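Local coordinates for putative secreted protein (Streptomyces sp. SirexAA-E, PDB 4PEY) that hydrolyses laminarin and laminarioligosaccharides as a family 55 exo-beta-1,3-glucanase, releasing glucose and laminaribiose as end products, at residues Val410-His422 / Phe434-Ser446. The protein carries 1 engineered substitution. Numbering follows the deposited sequence. Where two conformers were deposited one is given.
Sequences VGWETNRADYGVH and FVEHFNKYDVQWS. With BGC (beta-D-glucopyranose), chain B.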
ATOM      1  N   VAL A 410      -5.996  16.479 -13.870  1.00 15.61           N
ATOM      2  CA  VAL A 410      -6.841  15.289 -13.941  1.00 15.72           C
ATOM      3  C   VAL A 410      -7.856  15.410 -15.077  1.00 16.07           C
ATOM      4  O   VAL A 410      -8.467  16.463 -15.271  1.00 18.25           O
ATOM      5  CB  VAL A 410      -7.588  15.060 -12.596  1.00 18.09           C
ATOM      6  CG1 VAL A 410      -8.574  13.899 -12.693  1.00 19.89           C
ATOM      7  CG2 VAL A 410      -6.585  14.822 -11.463  1.00 18.25           C
ATOM      8  N   GLY A 411      -8.022  14.334 -15.837  1.00 14.43           N
ATOM      9  CA  GLY A 411      -8.990  14.300 -16.917  1.00 15.64           C
ATOM     10  C   GLY A 411      -8.856  13.015 -17.705  1.00 14.34           C
ATOM     11  O   GLY A 411      -7.787  12.406 -17.716  1.00 12.74           O
ATOM     12  N   TRP A 412      -9.932  12.619 -18.383  1.00 15.60           N
ATOM     13  CA  TRP A 412      -9.971  11.359 -19.116  1.00 15.13           C
ATOM     14  C   TRP A 412      -8.767  11.213 -20.056  1.00 14.69           C
ATOM     15  O   TRP A 412      -8.223  10.123 -20.229  1.00 17.45           O
ATOM     16  CB  TRP A 412     -11.285  11.250 -19.898  1.00 13.98           C
ATOM     17  CG  TRP A 412     -11.477   9.930 -20.589  1.00 14.02           C
ATOM     18  CD1 TRP A 412     -11.554   9.717 -21.936  1.00 14.64           C
ATOM     19  CD2 TRP A 412     -11.615   8.643 -19.972  1.00 13.38           C
ATOM     20  NE1 TRP A 412     -11.733   8.385 -22.196  1.00 15.68           N
ATOM     21  CE2 TRP A 412     -11.765   7.699 -21.012  1.00 14.19           C
ATOM     22  CE3 TRP A 412     -11.626   8.199 -18.646  1.00 14.62           C
ATOM     23  CZ2 TRP A 412     -11.926   6.332 -20.768  1.00 14.38           C
ATOM     24  CZ3 TRP A 412     -11.789   6.836 -18.403  1.00 13.94           C
ATOM     25  CH2 TRP A 412     -11.940   5.921 -19.459  1.00 14.45           C
ATOM     26  N   GLU A 413      -8.345  12.322 -20.650  1.00 16.04           N
ATOM     27  CA  GLU A 413      -7.123  12.282 -21.437  0.53 16.50           C
ATOM     28  C   GLU A 413      -5.958  12.959 -20.710  1.00 16.55           C
ATOM     29  O   GLU A 413      -4.828  12.502 -20.823  1.00 14.84           O
ATOM     30  CB  GLU A 413      -7.351  12.902 -22.820  0.53 19.32           C
ATOM     31  CG  GLU A 413      -8.088  11.959 -23.787  0.53 21.48           C
ATOM     32  CD  GLU A 413      -7.498  10.541 -23.813  0.53 23.19           C
ATOM     33  OE1 GLU A 413      -6.391  10.346 -24.371  0.53 21.61           O
ATOM     34  OE2 GLU A 413      -8.146   9.612 -23.268  0.53 23.60           O
ATOM     35  N   THR A 414      -6.229  13.995 -19.920  1.00 15.82           N
ATOM     36  CA  THR A 414      -5.167  14.749 -19.240  1.00 16.05           C
ATOM     37  C   THR A 414      -4.267  13.885 -18.348  1.00 14.39           C
ATOM     38  O   THR A 414      -3.037  14.033 -18.387  1.00 16.28           O
ATOM     39  CB  THR A 414      -5.767  15.899 -18.411  1.00 16.66           C
ATOM     40  OG1 THR A 414      -6.523  16.749 -19.284  1.00 20.23           O
ATOM     41  CG2 THR A 414      -4.673  16.725 -17.732  1.00 17.98           C
ATOM     42  N   ASN A 415      -4.850  12.979 -17.565  1.00 13.26           N
ATOM     43  CA  ASN A 415      -4.013  12.021 -16.844  1.00 12.10           C
ATOM     44  C   ASN A 415      -4.379  10.576 -17.190  1.00 11.67           C
ATOM     45  O   ASN A 415      -4.475   9.707 -16.321  1.00 12.45           O
ATOM     46  CB  ASN A 415      -4.041  12.258 -15.311  1.00 11.90           C
ATOM     47  CG  ASN A 415      -5.352  11.854 -14.635  1.00 13.57           C
ATOM     48  OD1 ASN A 415      -6.434  12.000 -15.195  1.00 13.23           O
ATOM     49  ND2 ASN A 415      -5.246  11.378 -13.387  1.00 13.46           N
ATOM     50  N   ARG A 416      -4.539  10.318 -18.483  1.00 12.00           N
ATOM     51  CA  ARG A 416      -4.791   8.971 -18.968  0.53 11.69           C
ATOM     52  C   ARG A 416      -3.753   7.981 -18.446  1.00 11.53           C
ATOM     53  O   ARG A 416      -2.545   8.256 -18.492  1.00 12.99           O
ATOM     54  CB  ARG A 416      -4.792   8.954 -20.494  0.53 12.21           C
ATOM     55  CG  ARG A 416      -4.937   7.566 -21.076  0.53 11.85           C
ATOM     56  CD  ARG A 416      -4.924   7.598 -22.587  0.53 13.09           C
ATOM     57  NE  ARG A 416      -5.016   6.255 -23.135  0.53 12.69           N
ATOM     58  CZ  ARG A 416      -4.980   5.979 -24.433  0.53 15.20           C
ATOM     59  NH1 ARG A 416      -5.069   4.719 -24.848  0.53 16.88           N
ATOM     60  NH2 ARG A 416      -4.853   6.964 -25.314  0.53 17.39           N
ATOM     61  N   ALA A 417      -4.226   6.844 -17.953  1.00 11.59           N
ATOM     62  CA  ALA A 417      -3.362   5.750 -17.524  1.00 11.55           C
ATOM     63  C   ALA A 417      -4.152   4.464 -17.743  1.00 10.80           C
ATOM     64  O   ALA A 417      -5.073   4.162 -16.982  1.00 12.23           O
ATOM     65  CB  ALA A 417      -2.934   5.914 -16.055  1.00 12.69           C
ATOM     66  N   ASP A 418      -3.834   3.741 -18.813  1.00 11.64           N
ATOM     67  CA  ASP A 418      -4.670   2.615 -19.223  1.00 11.90           C
ATOM     68  C   ASP A 418      -4.620   1.440 -18.248  1.00 11.89           C
ATOM     69  O   ASP A 418      -5.656   0.879 -17.908  1.00 12.42           O
ATOM     70  CB  ASP A 418      -4.278   2.130 -20.624  1.00 14.50           C
ATOM     71  CG  ASP A 418      -4.876   2.987 -21.735  1.00 15.65           C
ATOM     72  OD1 ASP A 418      -5.758   3.828 -21.447  1.00 15.29           O
ATOM     73  OD2 ASP A 418      -4.478   2.799 -22.906  1.00 18.58           O
ATOM     74  N   TYR A 419      -3.424   1.060 -17.805  1.00 10.94           N
ATOM     75  CA  TYR A 419      -3.252  -0.187 -17.055  1.00  9.44           C
ATOM     76  C   TYR A 419      -2.531   0.062 -15.731  1.00 10.73           C
ATOM     77  O   TYR A 419      -1.510   0.753 -15.690  1.00 11.49           O
ATOM     78  CB  TYR A 419      -2.468  -1.206 -17.884  1.00 11.29           C
ATOM     79  CG  TYR A 419      -3.022  -1.428 -19.277  1.00 12.07           C
ATOM     80  CD1 TYR A 419      -4.192  -2.148 -19.474  1.00 14.29           C
ATOM     81  CD2 TYR A 419      -2.372  -0.917 -20.389  1.00 13.70           C
ATOM     82  CE1 TYR A 419      -4.707  -2.358 -20.750  1.00 14.18           C
ATOM     83  CE2 TYR A 419      -2.872  -1.122 -21.668  1.00 14.69           C
ATOM     84  CZ  TYR A 419      -4.034  -1.846 -21.845  1.00 15.43           C
ATOM     85  OH  TYR A 419      -4.524  -2.038 -23.113  1.00 18.85           O
ATOM     86  N   GLY A 420      -3.055  -0.512 -14.653  1.00 10.50           N
ATOM     87  CA  GLY A 420      -2.454  -0.328 -13.341  1.00 10.66           C
ATOM     88  C   GLY A 420      -1.314  -1.295 -13.091  1.00 11.23           C
ATOM     89  O   GLY A 420      -0.145  -0.930 -13.182  1.00 13.08           O
ATOM     90  N   VAL A 421      -1.660  -2.545 -12.790  1.00 10.33           N
ATOM     91  CA  VAL A 421      -0.679  -3.588 -12.514  1.00 11.71           C
ATOM     92  C   VAL A 421      -0.846  -4.728 -13.509  1.00 12.38           C
ATOM     93  O   VAL A 421      -1.970  -5.166 -13.778  1.00 13.06           O
ATOM     94  CB  VAL A 421      -0.826  -4.138 -11.073  1.00 11.03           C
ATOM     95  CG1 VAL A 421       0.185  -5.254 -10.800  1.00 13.40           C
ATOM     96  CG2 VAL A 421      -0.688  -3.009 -10.044  1.00 12.16           C
ATOM     97  N   HIS A 422       0.268  -5.202 -14.060  1.00 11.09           N
ATOM     98  CA  HIS A 422       0.245  -6.360 -14.940  1.00 10.21           C
ATOM     99  C   HIS A 422       1.213  -7.395 -14.378  1.00 10.99           C
ATOM    100  O   HIS A 422       2.421  -7.153 -14.340  1.00 11.97           O
ATOM    101  CB  HIS A 422       0.626  -5.976 -16.372  1.00 12.90           C
ATOM    102  CG  HIS A 422       0.460  -7.091 -17.356  1.00 14.21           C
ATOM    103  ND1 HIS A 422       0.973  -7.045 -18.636  1.00 17.79           N
ATOM    104  CD2 HIS A 422      -0.169  -8.285 -17.245  1.00 14.22           C
ATOM    105  CE1 HIS A 422       0.659  -8.162 -19.272  1.00 17.48           C
ATOM    106  NE2 HIS A 422      -0.035  -8.930 -18.450  1.00 16.10           N
ATOM    107  N   PHE A 434      -4.383  -2.522  -3.666  1.00 10.32           N
ATOM    108  CA  PHE A 434      -5.315  -1.409  -3.864  1.00  9.51           C
ATOM    109  C   PHE A 434      -4.991  -0.767  -5.209  1.00 10.94           C
ATOM    110  O   PHE A 434      -3.898  -0.224  -5.368  1.00 10.41           O
ATOM    111  CB  PHE A 434      -5.176  -0.338  -2.768  1.00 10.41           C
ATOM    112  CG  PHE A 434      -5.414  -0.814  -1.348  1.00 10.59           C
ATOM    113  CD1 PHE A 434      -4.485  -1.612  -0.694  1.00 10.28           C
ATOM    114  CD2 PHE A 434      -6.531  -0.373  -0.637  1.00 10.99           C
ATOM    115  CE1 PHE A 434      -4.687  -2.011   0.619  1.00 10.91           C
ATOM    116  CE2 PHE A 434      -6.738  -0.747   0.682  1.00 10.91           C
ATOM    117  CZ  PHE A 434      -5.809  -1.570   1.319  1.00 10.37           C
ATOM    118  N   VAL A 435      -5.903  -0.824  -6.176  1.00 10.67           N
ATOM    119  CA  VAL A 435      -5.626  -0.283  -7.513  1.00 10.26           C
ATOM    120  C   VAL A 435      -6.878   0.399  -8.048  1.00 10.47           C
ATOM    121  O   VAL A 435      -7.945  -0.223  -8.070  1.00 12.44           O
ATOM    122  CB  VAL A 435      -5.174  -1.388  -8.511  1.00 10.75           C
ATOM    123  CG1 VAL A 435      -4.743  -0.763  -9.844  1.00 12.01           C
ATOM    124  CG2 VAL A 435      -4.034  -2.222  -7.929  1.00 10.09           C
ATOM    125  N   GLU A 436      -6.761   1.660  -8.475  1.00  9.62           N
ATOM    126  CA  GLU A 436      -7.958   2.464  -8.794  1.00 10.38           C
ATOM    127  C   GLU A 436      -7.866   3.416  -9.977  1.00 11.20           C
ATOM    128  O   GLU A 436      -6.846   4.091 -10.169  1.00 11.32           O
ATOM    129  CB  GLU A 436      -8.360   3.326  -7.597  1.00 10.45           C
ATOM    130  CG  GLU A 436      -8.486   2.625  -6.260  1.00 10.42           C
ATOM    131  CD  GLU A 436      -9.001   3.588  -5.227  1.00 11.18           C
ATOM    132  OE1 GLU A 436      -8.210   4.465  -4.803  1.00 12.31           O
ATOM    133  OE2 GLU A 436     -10.209   3.511  -4.891  1.00 12.30           O
ATOM    134  N   HIS A 437      -8.970   3.462 -10.733  1.00 11.15           N
ATOM    135  CA  HIS A 437      -9.351   4.528 -11.669  1.00  9.94           C
ATOM    136  C   HIS A 437      -8.690   4.477 -13.052  1.00 10.95           C
ATOM    137  O   HIS A 437      -8.789   5.446 -13.806  1.00 12.18           O
ATOM    138  CB  HIS A 437      -9.100   5.921 -11.061  1.00 12.30           C
ATOM    139  CG  HIS A 437      -9.696   6.118  -9.699  1.00 12.21           C
ATOM    140  ND1 HIS A 437     -11.016   5.838  -9.403  1.00 12.73           N
ATOM    141  CD2 HIS A 437      -9.143   6.581  -8.550  1.00 11.36           C
ATOM    142  CE1 HIS A 437     -11.246   6.111  -8.130  1.00 13.09           C
ATOM    143  NE2 HIS A 437     -10.126   6.557  -7.589  1.00 13.34           N
ATOM    144  N   PHE A 438      -8.069   3.355 -13.414  1.00 10.81           N
ATOM    145  CA  PHE A 438      -7.387   3.266 -14.708  1.00 10.64           C
ATOM    146  C   PHE A 438      -8.371   3.239 -15.882  1.00 11.10           C
ATOM    147  O   PHE A 438      -9.535   2.841 -15.725  1.00 12.64           O
ATOM    148  CB  PHE A 438      -6.441   2.059 -14.693  1.00 12.14           C
ATOM    149  CG  PHE A 438      -5.291   2.294 -13.781  1.00 10.86           C
ATOM    150  CD1 PHE A 438      -4.124   2.878 -14.259  1.00 11.47           C
ATOM    151  CD2 PHE A 438      -5.425   2.082 -12.414  1.00 11.20           C
ATOM    152  CE1 PHE A 438      -3.089   3.185 -13.398  1.00 11.66           C
ATOM    153  CE2 PHE A 438      -4.402   2.399 -11.547  1.00 12.04           C
ATOM    154  CZ  PHE A 438      -3.229   2.957 -12.037  1.00 11.95           C
ATOM    155  N   ASN A 439      -7.929   3.723 -17.040  1.00 10.77           N
ATOM    156  CA  ASN A 439      -8.843   3.832 -18.181  1.00 12.07           C
ATOM    157  C   ASN A 439      -9.249   2.460 -18.721  1.00 13.69           C
ATOM    158  O   ASN A 439     -10.337   2.317 -19.285  1.00 13.88           O
ATOM    159  CB  ASN A 439      -8.234   4.672 -19.323  1.00 13.27           C
ATOM    160  CG  ASN A 439      -7.951   6.115 -18.924  1.00 13.09           C
ATOM    161  OD1 ASN A 439      -7.129   6.377 -18.046  1.00 14.12           O
ATOM    162  ND2 ASN A 439      -8.591   7.062 -19.608  1.00 14.65           N
ATOM    163  N   LYS A 440      -8.381   1.461 -18.556  1.00 12.69           N
ATOM    164  CA  LYS A 440      -8.681   0.100 -18.997  1.00 11.81           C
ATOM    165  C   LYS A 440      -8.584  -0.879 -17.815  1.00 12.66           C
ATOM    166  O   LYS A 440      -9.229  -0.644 -16.792  1.00 13.64           O
ATOM    167  CB  LYS A 440      -7.772  -0.284 -20.169  1.00 13.62           C
ATOM    168  CG  LYS A 440      -7.975   0.674 -21.353  1.00 14.23           C
ATOM    169  CD  LYS A 440      -7.282   0.227 -22.620  1.00 15.64           C
ATOM    170  CE  LYS A 440      -7.564   1.217 -23.751  1.00 18.64           C
ATOM    171  NZ  LYS A 440      -9.025   1.329 -24.048  1.00 26.42           N
ATOM    172  N   TYR A 441      -7.827  -1.969 -17.942  1.00 12.08           N
ATOM    173  CA  TYR A 441      -7.744  -2.950 -16.856  1.00 11.46           C
ATOM    174  C   TYR A 441      -6.905  -2.441 -15.691  1.00 11.83           C
ATOM    175  O   TYR A 441      -5.700  -2.213 -15.844  1.00 11.52           O
ATOM    176  CB  TYR A 441      -7.123  -4.272 -17.330  1.00 12.85           C
ATOM    177  CG  TYR A 441      -7.880  -5.034 -18.388  1.00 13.07           C
ATOM    178  CD1 TYR A 441      -9.150  -5.539 -18.142  1.00 14.64           C
ATOM    179  CD2 TYR A 441      -7.298  -5.298 -19.621  1.00 14.38           C
ATOM    180  CE1 TYR A 441      -9.834  -6.264 -19.110  1.00 15.90           C
ATOM    181  CE2 TYR A 441      -7.966  -6.023 -20.586  1.00 16.00           C
ATOM    182  CZ  TYR A 441      -9.237  -6.499 -20.328  1.00 17.61           C
ATOM    183  OH  TYR A 441      -9.900  -7.222 -21.296  1.00 20.13           O
ATOM    184  N   ASP A 442      -7.506  -2.310 -14.512  1.00 11.32           N
ATOM    185  CA  ASP A 442      -6.723  -1.899 -13.349  1.00 11.07           C
ATOM    186  C   ASP A 442      -5.667  -2.950 -13.010  1.00 11.85           C
ATOM    187  O   ASP A 442      -4.506  -2.606 -12.810  1.00 11.70           O
ATOM    188  CB  ASP A 442      -7.640  -1.625 -12.161  1.00 11.79           C
ATOM    189  CG  ASP A 442      -8.780  -0.700 -12.526  1.00 12.65           C
ATOM    190  OD1 ASP A 442      -9.723  -1.183 -13.191  1.00 13.07           O
ATOM    191  OD2 ASP A 442      -8.735   0.505 -12.166  1.00 11.99           O
ATOM    192  N   VAL A 443      -6.068  -4.219 -12.957  1.00 10.66           N
ATOM    193  CA  VAL A 443      -5.132  -5.322 -12.747  1.00 11.23           C
ATOM    194  C   VAL A 443      -5.344  -6.383 -13.818  1.00 11.34           C
ATOM    195  O   VAL A 443      -6.487  -6.769 -14.098  1.00 12.52           O
ATOM    196  CB  VAL A 443      -5.300  -5.969 -11.341  1.00 10.45           C
ATOM    197  CG1 VAL A 443      -4.430  -7.224 -11.201  1.00 11.53           C
ATOM    198  CG2 VAL A 443      -4.957  -4.963 -10.248  1.00 10.96           C
ATOM    199  N   GLN A 444      -4.240  -6.827 -14.415  1.00 11.53           N
ATOM    200  CA  GLN A 444      -4.267  -7.958 -15.324  0.64 11.66           C
ATOM    201  C   GLN A 444      -3.251  -8.991 -14.842  1.00 11.90           C
ATOM    202  O   GLN A 444      -2.132  -8.650 -14.470  1.00 13.34           O
ATOM    203  CB  GLN A 444      -3.966  -7.514 -16.760  0.64 11.11           C
ATOM    204  CG  GLN A 444      -3.965  -8.654 -17.765  0.64 12.58           C
ATOM    205  CD  GLN A 444      -3.848  -8.177 -19.202  0.64 13.41           C
ATOM    206  OE1 GLN A 444      -3.521  -7.019 -19.464  0.64 14.34           O
ATOM    207  NE2 GLN A 444      -4.115  -9.074 -20.144  0.64 15.45           N
ATOM    208  N   TRP A 445      -3.660 -10.254 -14.832  1.00 12.43           N
ATOM    209  CA  TRP A 445      -2.804 -11.327 -14.344  1.00 12.14           C
ATOM    210  C   TRP A 445      -2.642 -12.360 -15.443  1.00 13.03           C
ATOM    211  O   TRP A 445      -3.617 -13.007 -15.832  1.00 14.51           O
ATOM    212  CB  TRP A 445      -3.399 -11.963 -13.083  1.00 12.63           C
ATOM    213  CG  TRP A 445      -2.379 -12.471 -12.105  1.00 10.86           C
ATOM    214  CD1 TRP A 445      -1.516 -13.525 -12.278  1.00 12.62           C
ATOM    215  CD2 TRP A 445      -2.133 -11.961 -10.792  1.00 11.46           C
ATOM    216  NE1 TRP A 445      -0.746 -13.694 -11.151  1.00 11.99           N
ATOM    217  CE2 TRP A 445      -1.105 -12.749 -10.223  1.00 11.82           C
ATOM    218  CE3 TRP A 445      -2.680 -10.915 -10.041  1.00 11.44           C
ATOM    219  CZ2 TRP A 445      -0.613 -12.523  -8.934  1.00 12.30           C
ATOM    220  CZ3 TRP A 445      -2.190 -10.689  -8.752  1.00 13.29           C
ATOM    221  CH2 TRP A 445      -1.167 -11.495  -8.213  1.00 13.75           C
ATOM    222  N   SER A 446      -1.413 -12.486 -15.948  1.00 13.72           N
ATOM    223  CA  SER A 446      -1.095 -13.373 -17.063  1.00 14.85           C
ATOM    224  C   SER A 446      -0.244 -14.554 -16.614  1.00 14.84           C
ATOM    225  O   SER A 446      -0.162 -15.569 -17.304  1.00 16.77           O
ATOM    226  CB  SER A 446      -0.356 -12.606 -18.163  1.00 16.80           C
ATOM    227  OG  SER A 446      -1.127 -11.504 -18.619  1.00 18.63           O
TER
HETATM  228  C2  BGC B   3     -11.579   6.496  -3.678  0.51 14.11           C
HETATM  229  C3  BGC B   3     -10.270   7.273  -3.781  0.51 15.30           C
HETATM  230  C4  BGC B   3     -10.564   8.739  -4.057  0.51 16.26           C
HETATM  231  C5  BGC B   3     -11.481   9.287  -2.976  0.51 17.33           C
HETATM  232  C6  BGC B   3     -11.766  10.764  -3.202  0.51 20.52           C
HETATM  233  C1  BGC B   3     -12.591   7.192  -2.765  0.51 15.90           C
HETATM  234  O2  BGC B   3     -11.307   5.183  -3.209  0.51 14.78           O
HETATM  235  O3  BGC B   3      -9.488   6.753  -4.836  0.51 15.27           O
HETATM  236  O4  BGC B   3      -9.369   9.482  -4.119  0.51 15.41           O
HETATM  237  O5  BGC B   3     -12.696   8.578  -3.036  0.51 18.46           O
HETATM  238  O6  BGC B   3     -12.598  10.912  -4.330  0.51 26.24           O
HETATM  239  O   HOH W   1      -3.389  -3.836 -15.974  1.00 14.35           O
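N439 reaches into the loop of 410-422 with both ends of its amide. OD1 accepts the backbone N-H of A417 (N to OD1 2.9 Å), which comes in from above the carbonyl plane, while ND2 donates to a lone pair of W412 O, which lies nearly in the amide plane of N439. The same ND2 lies 3.2 Å above one face of the W412 indole, the N439 amide plane tilted 41° from the ring. Backbone bonds follow: N439 N to A417 O, K440 N to D418 O, then V421 N to D442 O (2.8 Å) and Q444 N to V421 O (2.9 Å), the last two belonging to the parallel strand pairing of V421-H422 with V443-Q444. A water donates to both V421 O and Y441 O. At the corner G420 CA makes a CH-pi contact over the centre of the F438 ring, 3.5 Å from the centroid; apolar packing adds A417 CB against F438 CD1 and V421 CG2 against V435 CG2. Among charged groups, R416, extended from CG to NE, grips D418 side-on through NE and NH1; the aliphatic K440 chain runs alongside D418, its NZ going to Y477. Past the corner, H422 NE2 meets S446 OG (2.8 Å) in the ring plane, with CG anti to the backbone N (chi1 -173°); S446 OG also bonds D483. Strands 419-423 and 443-445 are neighbouring rungs of one parallel sheet in the right-handed beta-helix. E436 accepts from glucose O3 through OE1 and O2 through OE2, while H437 NE2 donates to O3. In the turn that follows, D442 OD2 accepts F438 N and OD1 forms a salt bridge with K459; N439, also touching substrate-binding R403, links this turn to the neighbouring one, its amide gripped at both ends and so fixed in rotation.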